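Local coordinates for protein MxaA (Stigmatella aurantiaca, PDB 4W4T) that carries, in this piece, the terminal reductase domain of the myxalamid PKS-NRPS, a Rossmann-fold NADPH-binding domain that probably releases the carrier-bound product by reduction, at residues 235-247 against 301-313. Numbering follows the deposited sequence.
Sequences RGLPVTILRPGRV and PESIGQTYHLVNP
R243 and H309 stand side by side on one face of a parallel strand pair, and they illustrate how an edge strand can be keyed onto its neighbour by side-chain shape as well as by backbone bonding. R243 NH1 gives H309 NE2 a hydrogen bond of 3.0 Å (156° at the hydrogen), each group close to the plane of the other; ND1 bonds to the carbonyl O of D380, so both nitrogens fix the ring's rotation. The extended arginine chain lays its CD against the imidazole rim, 3.5 Å from H309 CD2. Over one face of the guanidinium lies the T307 methyl, CG2 anti to the backbone N (chi1 to OG1 -66°), 3.6 Å above the plane and off-centre toward the rim. T307 OG1 bonds to R230 and meets I241 CB at 3.7 Å. The flat group is thus seated against a methyl bump and pinned at one edge, while E226 takes NH2 in a salt bridge. A leucine in place of R243 would probably leave E226 and H309 NE2 without their mate and open a gap over the T307 methyl.

On the reverse face, L310 CD1 meets L242 CB at 4.1 Å, L242 CD2 approaches the Y308 ring obliquely, and T240 CG2 rests 3.9 Å from S303 CB. V311 CG1 packs 3.8 Å from G245 CA, where glycine has no side chain to stand in the way. At the other end, the type II turn S303-Q306 brings I304 CG2 against P238 and offers G305 N to V239 O at 2.7 Å. Backbone hydrogen bonds of the parallel type run from I241 N-Q306 O to G245 N-L310 O, I241 and R243 each using N-H and C=O.

Strand 307-310 extends the Rossmann sheet beyond strand 239-248, which also bonds to strand 185-188; helix 217-234 packs beside I241, helices 287-298 and 382-388 cover L310, and P244 lies near the NADPH-binding residues L67 and N149.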
loop_
_atom_site.group_PDB
_atom_site.type_symbol
_atom_site.label_atom_id
_atom_site.label_comp_id
_atom_site.label_asym_id
_atom_site.label_seq_id
_atom_site.Cartn_x
_atom_site.Cartn_y
_atom_site.Cartn_z
ATOM N N ARG A 235 -9.951 -10.678 -37.306
ATOM C CA ARG A 235 -11.104 -11.483 -37.712
ATOM C C ARG A 235 -12.157 -10.662 -38.458
ATOM O O ARG A 235 -13.159 -11.211 -38.924
ATOM C CB ARG A 235 -11.722 -12.159 -36.491
ATOM C CG ARG A 235 -10.819 -13.209 -35.859
ATOM C CD ARG A 235 -11.465 -13.853 -34.649
ATOM N NE ARG A 235 -10.505 -14.682 -33.937
ATOM C CZ ARG A 235 -10.759 -15.319 -32.803
ATOM N NH1 ARG A 235 -11.950 -15.223 -32.231
ATOM N NH2 ARG A 235 -9.808 -16.047 -32.234
ATOM N N GLY A 236 -11.934 -9.353 -38.575
ATOM C CA GLY A 236 -12.808 -8.510 -39.375
ATOM C C GLY A 236 -13.682 -7.512 -38.632
ATOM O O GLY A 236 -14.446 -6.766 -39.252
ATOM N N LEU A 237 -13.600 -7.502 -37.305
ATOM C CA LEU A 237 -14.264 -6.460 -36.528
ATOM C C LEU A 237 -13.604 -5.110 -36.809
ATOM O O LEU A 237 -12.374 -4.998 -36.743
ATOM C CB LEU A 237 -14.196 -6.768 -35.025
ATOM C CG LEU A 237 -14.985 -5.815 -34.123
ATOM C CD1 LEU A 237 -16.484 -5.982 -34.378
ATOM C CD2 LEU A 237 -14.647 -6.069 -32.646
ATOM N N PRO A 238 -14.411 -4.088 -37.141
ATOM C CA PRO A 238 -13.842 -2.745 -37.286
ATOM C C PRO A 238 -13.477 -2.173 -35.924
ATOM O O PRO A 238 -14.334 -2.038 -35.046
ATOM C CB PRO A 238 -14.969 -1.939 -37.933
ATOM C CG PRO A 238 -15.917 -2.961 -38.505
ATOM C CD PRO A 238 -15.824 -4.128 -37.555
ATOM N N VAL A 239 -12.206 -1.829 -35.769
ATOM C CA VAL A 239 -11.664 -1.404 -34.487
ATOM C C VAL A 239 -10.752 -0.205 -34.675
ATOM O O VAL A 239 -10.016 -0.146 -35.647
ATOM C CB VAL A 239 -10.850 -2.533 -33.818
ATOM C CG1 VAL A 239 -10.127 -2.022 -32.611
ATOM C CG2 VAL A 239 -11.752 -3.721 -33.441
ATOM N N THR A 240 -10.808 0.742 -33.747
ATOM C CA THR A 240 -9.747 1.739 -33.619
ATOM C C THR A 240 -9.082 1.512 -32.262
ATOM O O THR A 240 -9.753 1.214 -31.261
ATOM C CB THR A 240 -10.277 3.188 -33.748
ATOM O OG1 THR A 240 -10.959 3.579 -32.549
ATOM C CG2 THR A 240 -11.232 3.301 -34.901
ATOM N N ILE A 241 -7.756 1.606 -32.236
ATOM C CA ILE A 241 -7.026 1.441 -30.980
ATOM C C ILE A 241 -6.349 2.737 -30.596
ATOM O O ILE A 241 -5.472 3.216 -31.300
ATOM C CB ILE A 241 -5.988 0.316 -31.080
ATOM C CG1 ILE A 241 -6.714 -1.009 -31.381
ATOM C CG2 ILE A 241 -5.149 0.237 -29.794
ATOM C CD1 ILE A 241 -5.777 -2.193 -31.596
ATOM N N LEU A 242 -6.790 3.305 -29.478
ATOM C CA LEU A 242 -6.331 4.603 -29.006
ATOM C C LEU A 242 -5.520 4.420 -27.733
ATOM O O LEU A 242 -6.031 3.885 -26.757
ATOM C CB LEU A 242 -7.530 5.519 -28.756
ATOM C CG LEU A 242 -8.436 5.446 -29.986
ATOM C CD1 LEU A 242 -9.911 5.472 -29.649
ATOM C CD2 LEU A 242 -8.058 6.549 -30.938
ATOM N N ARG A 243 -4.263 4.870 -27.748
ATOM C CA ARG A 243 -3.377 4.723 -26.596
ATOM C C ARG A 243 -3.038 6.087 -26.007
ATOM O O ARG A 243 -2.139 6.766 -26.498
ATOM C CB ARG A 243 -2.071 4.023 -26.995
ATOM C CG ARG A 243 -2.194 2.632 -27.583
ATOM C CD ARG A 243 -0.799 2.167 -28.053
ATOM N NE ARG A 243 -0.746 0.759 -28.440
ATOM C CZ ARG A 243 0.204 0.230 -29.204
ATOM N NH1 ARG A 243 1.178 0.995 -29.695
ATOM N NH2 ARG A 243 0.182 -1.067 -29.480
ATOM N N PRO A 244 -3.760 6.501 -24.961
ATOM C CA PRO A 244 -3.437 7.760 -24.291
ATOM C C PRO A 244 -2.122 7.665 -23.535
ATOM O O PRO A 244 -1.790 6.585 -23.079
ATOM C CB PRO A 244 -4.605 7.954 -23.320
ATOM C CG PRO A 244 -5.701 7.056 -23.850
ATOM C CD PRO A 244 -4.972 5.878 -24.405
ATOM N N GLY A 245 -1.397 8.767 -23.424
ATOM C CA GLY A 245 -0.230 8.827 -22.562
ATOM C C GLY A 245 -0.626 9.107 -21.126
ATOM O O GLY A 245 -1.589 8.544 -20.606
ATOM N N ARG A 246 0.123 9.988 -20.474
ATOM C CA ARG A 246 -0.183 10.386 -19.109
ATOM C C ARG A 246 -1.237 11.491 -19.161
ATOM O O ARG A 246 -0.938 12.636 -19.528
ATOM C CB ARG A 246 1.078 10.861 -18.388
ATOM C CG ARG A 246 0.817 11.465 -17.030
ATOM C CD ARG A 246 2.127 11.912 -16.375
ATOM N NE ARG A 246 2.984 10.786 -16.011
ATOM C CZ ARG A 246 4.185 10.565 -16.536
ATOM N NH1 ARG A 246 4.666 11.396 -17.454
ATOM N NH2 ARG A 246 4.910 9.515 -16.146
ATOM N N VAL A 247 -2.467 11.140 -18.803
ATOM C CA VAL A 247 -3.603 12.033 -19.005
ATOM C C VAL A 247 -3.742 13.001 -17.837
ATOM O O VAL A 247 -3.982 12.579 -16.706
ATOM C CB VAL A 247 -4.913 11.230 -19.180
ATOM C CG1 VAL A 247 -6.106 12.173 -19.289
ATOM C CG2 VAL A 247 -4.811 10.323 -20.398
ATOM N N PRO A 301 -13.287 6.935 -41.166
ATOM C CA PRO A 301 -13.196 5.531 -41.577
ATOM C C PRO A 301 -11.748 5.145 -41.856
ATOM O O PRO A 301 -11.400 3.970 -41.810
ATOM C CB PRO A 301 -14.064 5.461 -42.849
ATOM C CG PRO A 301 -14.322 6.863 -43.251
ATOM C CD PRO A 301 -14.200 7.714 -42.020
ATOM N N GLU A 302 -10.901 6.137 -42.121
ATOM C CA GLU A 302 -9.479 5.874 -42.284
ATOM C C GLU A 302 -8.848 5.288 -41.008
ATOM O O GLU A 302 -7.802 4.638 -41.059
ATOM C CB GLU A 302 -8.754 7.159 -42.685
ATOM C CG GLU A 302 -9.158 7.703 -44.058
ATOM C CD GLU A 302 -10.263 8.744 -43.992
ATOM O OE1 GLU A 302 -10.925 8.866 -42.940
ATOM O OE2 GLU A 302 -10.468 9.454 -45.003
ATOM N N SER A 303 -9.486 5.521 -39.870
ATOM C CA SER A 303 -8.949 5.075 -38.572
ATOM C C SER A 303 -9.139 3.585 -38.308
ATOM O O SER A 303 -8.542 3.035 -37.374
ATOM C CB SER A 303 -9.610 5.852 -37.437
ATOM O OG SER A 303 -9.317 7.234 -37.504
ATOM N N ILE A 304 -9.991 2.932 -39.101
ATOM C CA ILE A 304 -10.303 1.525 -38.856
ATOM C C ILE A 304 -9.064 0.672 -39.034
ATOM O O ILE A 304 -8.349 0.809 -40.024
ATOM C CB ILE A 304 -11.431 1.028 -39.791
ATOM C CG1 ILE A 304 -12.729 1.764 -39.467
ATOM C CG2 ILE A 304 -11.621 -0.491 -39.679
ATOM C CD1 ILE A 304 -13.859 1.482 -40.458
ATOM N N GLY A 305 -8.795 -0.178 -38.043
ATOM C CA GLY A 305 -7.630 -1.036 -38.051
ATOM C C GLY A 305 -6.367 -0.329 -37.575
ATOM O O GLY A 305 -5.325 -0.964 -37.442
ATOM N N GLN A 306 -6.456 0.966 -37.300
ATOM C CA GLN A 306 -5.256 1.751 -36.996
ATOM C C GLN A 306 -5.046 1.958 -35.500
ATOM O O GLN A 306 -5.952 1.746 -34.703
ATOM C CB GLN A 306 -5.308 3.115 -37.683
ATOM C CG GLN A 306 -5.583 3.059 -39.183
ATOM C CD GLN A 306 -4.717 2.045 -39.889
ATOM O OE1 GLN A 306 -3.485 2.125 -39.860
ATOM N NE2 GLN A 306 -5.357 1.067 -40.519
ATOM N N THR A 307 -3.835 2.399 -35.141
ATOM C CA THR A 307 -3.461 2.653 -33.752
ATOM C C THR A 307 -2.948 4.081 -33.638
ATOM O O THR A 307 -2.194 4.532 -34.501
ATOM C CB THR A 307 -2.383 1.640 -33.279
ATOM O OG1 THR A 307 -2.956 0.326 -33.258
ATOM C CG2 THR A 307 -1.829 1.987 -31.870
ATOM N N TYR A 308 -3.366 4.804 -32.598
ATOM C CA TYR A 308 -2.928 6.183 -32.409
ATOM C C TYR A 308 -2.395 6.425 -31.007
ATOM O O TYR A 308 -2.941 5.940 -30.017
ATOM C CB TYR A 308 -4.072 7.157 -32.711
ATOM C CG TYR A 308 -4.574 6.998 -34.126
ATOM C CD1 TYR A 308 -3.959 7.665 -35.178
ATOM C CD2 TYR A 308 -5.631 6.139 -34.413
ATOM C CE1 TYR A 308 -4.400 7.508 -36.488
ATOM C CE2 TYR A 308 -6.081 5.975 -35.716
ATOM C CZ TYR A 308 -5.465 6.657 -36.748
ATOM O OH TYR A 308 -5.906 6.489 -38.043
ATOM N N HIS A 309 -1.303 7.174 -30.943
ATOM C CA HIS A 309 -0.714 7.552 -29.672
ATOM C C HIS A 309 -1.207 8.923 -29.284
ATOM O O HIS A 309 -0.827 9.929 -29.894
ATOM C CB HIS A 309 0.806 7.521 -29.759
ATOM C CG HIS A 309 1.372 6.138 -29.812
ATOM N ND1 HIS A 309 2.668 5.873 -30.202
ATOM C CD2 HIS A 309 0.813 4.936 -29.526
ATOM C CE1 HIS A 309 2.886 4.572 -30.145
ATOM N NE2 HIS A 309 1.777 3.981 -29.731
ATOM N N LEU A 310 -2.076 8.970 -28.281
ATOM C CA LEU A 310 -2.631 10.241 -27.851
ATOM C C LEU A 310 -1.763 10.791 -26.735
ATOM O O LEU A 310 -2.114 10.737 -25.557
ATOM C CB LEU A 310 -4.088 10.083 -27.415
ATOM C CG LEU A 310 -4.952 9.415 -28.487
ATOM C CD1 LEU A 310 -6.433 9.411 -28.074
ATOM C CD2 LEU A 310 -4.761 10.103 -29.833
ATOM N N VAL A 311 -0.607 11.297 -27.148
ATOM C CA VAL A 311 0.407 11.836 -26.260
ATOM C C VAL A 311 0.719 13.260 -26.679
ATOM O O VAL A 311 0.460 13.655 -27.812
ATOM C CB VAL A 311 1.697 10.999 -26.298
ATOM C CG1 VAL A 311 1.401 9.532 -25.903
ATOM C CG2 VAL A 311 2.312 11.054 -27.696
ATOM N N ASN A 312 1.281 14.028 -25.760
ATOM C CA ASN A 312 1.750 15.361 -26.091
ATOM C C ASN A 312 2.946 15.242 -27.033
ATOM O O ASN A 312 3.949 14.616 -26.687
ATOM C CB ASN A 312 2.115 16.127 -24.821
ATOM C CG ASN A 312 2.096 17.634 -25.025
ATOM O OD1 ASN A 312 2.443 18.123 -26.096
ATOM N ND2 ASN A 312 1.673 18.366 -24.007
ATOM N N PRO A 313 2.841 15.835 -28.235
ATOM C CA PRO A 313 3.964 15.838 -29.182
ATOM C C PRO A 313 5.208 16.536 -28.621
ATOM O O PRO A 313 6.322 16.252 -29.064
ATOM C CB PRO A 313 3.408 16.613 -30.389
ATOM C CG PRO A 313 1.927 16.554 -30.235
ATOM C CD PRO A 313 1.680 16.570 -28.762
#